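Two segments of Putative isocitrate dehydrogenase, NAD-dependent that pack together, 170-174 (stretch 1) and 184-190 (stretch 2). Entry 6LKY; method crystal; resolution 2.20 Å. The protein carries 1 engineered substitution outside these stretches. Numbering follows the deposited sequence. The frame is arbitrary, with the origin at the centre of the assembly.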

# COMPACT_ATOMS: atom_id res chain seq x y z
N THR A 170 1.45 -16.58 0.96
CA THR A 170 1.84 -15.68 -0.11
C THR A 170 2.90 -14.70 0.39
O THR A 170 2.62 -13.91 1.30
CB THR A 170 0.64 -14.89 -0.64
OG1 THR A 170 -0.36 -15.80 -1.11
CG2 THR A 170 1.09 -13.97 -1.78
N LEU A 171 4.09 -14.74 -0.19
CA LEU A 171 5.15 -13.82 0.18
C LEU A 171 5.06 -12.57 -0.70
O LEU A 171 5.06 -12.67 -1.93
CB LEU A 171 6.51 -14.50 0.02
CG LEU A 171 7.75 -13.76 0.54
CD1 LEU A 171 8.86 -14.74 0.94
CD2 LEU A 171 8.30 -12.76 -0.49
N VAL A 172 4.98 -11.40 -0.06
CA VAL A 172 4.78 -10.14 -0.78
C VAL A 172 6.07 -9.34 -0.78
O VAL A 172 6.72 -9.21 0.27
CB VAL A 172 3.61 -9.34 -0.19
CG1 VAL A 172 3.35 -8.07 -1.02
CG2 VAL A 172 2.36 -10.23 -0.17
N HIS A 173 6.46 -8.81 -1.94
CA HIS A 173 7.79 -8.25 -2.10
C HIS A 173 7.79 -7.18 -3.19
O HIS A 173 6.78 -6.95 -3.86
CB HIS A 173 8.79 -9.36 -2.46
CG HIS A 173 8.48 -10.00 -3.77
ND1 HIS A 173 8.95 -9.50 -4.96
CD2 HIS A 173 7.70 -11.07 -4.08
CE1 HIS A 173 8.50 -10.26 -5.96
NE2 HIS A 173 7.74 -11.21 -5.44
N LYS A 174 8.94 -6.53 -3.35
CA LYS A 174 9.20 -5.66 -4.49
C LYS A 174 10.60 -5.98 -5.04
O LYS A 174 11.48 -5.13 -5.18
CB LYS A 174 9.03 -4.19 -4.08
CG LYS A 174 9.06 -3.19 -5.24
CD LYS A 174 7.72 -3.09 -5.97
CE LYS A 174 7.85 -2.16 -7.19
NZ LYS A 174 6.62 -2.17 -8.05
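Stretch 2 184-190: LFLEIGR

Stretch 2 is a helix laid antiparallel along the strand of stretch 1, in a small apolar contact that no hydrogen bond crosses. Residues 184-190 keep phi near -60° and psi between -39° and -49°, and the i to i-4 bonds confirm the helix: I188 N to L184 O, G189 N to F185 O and R190 N to L186 O are each 2.9 Å. Its axis runs at 166° to that of strand 170-173 and approaches it to 8.9 Å, a spacing that leaves room for side chains between the backbones. Register is set at H173 and L186, whose CA atoms lie 6.9 Å apart.

Strand alternation points L171 and H173 toward the helix and V172 away. L171, with chi1 and chi2 both t, is the most covered residue: its CG lies 3.5 Å from F185 CE2, its CD2 4.0 Å from L186 CD1, and its CD1 3.7 Å from G189 CA. That last approach depends on glycine, since an ideal CB on G189 would fall 2.3 Å from L171 CD1, a clash. Farther along the strand, L186 CD2 sits 4.0 Å from the centroid of the H173 ring and 15° off its normal, a CH-pi contact over one face. E187 points away, leaving F185, L186 and G189 to form the helix's contact surface.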

# COMPACT_ATOMS: atom_id res chain seq x y z
N LEU A 184 16.56 -10.82 -1.56
CA LEU A 184 17.03 -11.81 -0.58
C LEU A 184 15.86 -12.38 0.22
O LEU A 184 15.79 -13.59 0.46
CB LEU A 184 18.06 -11.17 0.34
CG LEU A 184 18.69 -12.04 1.44
CD1 LEU A 184 19.48 -13.19 0.82
CD2 LEU A 184 19.57 -11.20 2.36
N PHE A 185 14.92 -11.52 0.62
CA PHE A 185 13.72 -12.01 1.30
C PHE A 185 12.98 -13.06 0.46
O PHE A 185 12.65 -14.15 0.94
CB PHE A 185 12.81 -10.82 1.62
CG PHE A 185 11.63 -11.15 2.47
CD1 PHE A 185 11.79 -11.48 3.80
CD2 PHE A 185 10.35 -11.11 1.94
CE1 PHE A 185 10.69 -11.79 4.58
CE2 PHE A 185 9.25 -11.41 2.72
CZ PHE A 185 9.42 -11.74 4.05
N LEU A 186 12.75 -12.75 -0.82
CA LEU A 186 12.06 -13.68 -1.72
C LEU A 186 12.83 -14.99 -1.89
O LEU A 186 12.26 -16.09 -1.85
CB LEU A 186 11.84 -13.01 -3.08
CG LEU A 186 11.22 -13.87 -4.18
CD1 LEU A 186 9.85 -14.39 -3.76
CD2 LEU A 186 11.11 -13.09 -5.48
N GLU A 187 14.15 -14.90 -2.11
CA GLU A 187 14.97 -16.09 -2.32
C GLU A 187 14.93 -17.00 -1.10
O GLU A 187 14.77 -18.23 -1.21
CB GLU A 187 16.40 -15.67 -2.64
CG GLU A 187 17.39 -16.81 -2.74
CD GLU A 187 18.81 -16.31 -2.67
OE1 GLU A 187 19.18 -15.48 -3.54
OE2 GLU A 187 19.56 -16.72 -1.75
N ILE A 188 15.07 -16.41 0.09
CA ILE A 188 14.98 -17.20 1.32
C ILE A 188 13.60 -17.83 1.45
O ILE A 188 13.47 -19.00 1.85
CB ILE A 188 15.34 -16.32 2.53
CG1 ILE A 188 16.85 -16.05 2.52
CG2 ILE A 188 14.89 -17.00 3.79
CD1 ILE A 188 17.31 -14.94 3.45
N GLY A 189 12.54 -17.08 1.13
CA GLY A 189 11.20 -17.65 1.20
C GLY A 189 11.02 -18.85 0.28
O GLY A 189 10.40 -19.85 0.66
N ARG A 190 11.53 -18.75 -0.95
CA ARG A 190 11.46 -19.88 -1.88
C ARG A 190 12.21 -21.09 -1.34
O ARG A 190 11.75 -22.23 -1.49
CB ARG A 190 12.00 -19.48 -3.25
CG ARG A 190 11.04 -18.56 -3.97
CD ARG A 190 11.58 -18.06 -5.27
NE ARG A 190 10.50 -17.42 -6.01
CZ ARG A 190 10.67 -16.67 -7.10
NH1 ARG A 190 11.89 -16.45 -7.56
NH2 ARG A 190 9.62 -16.15 -7.71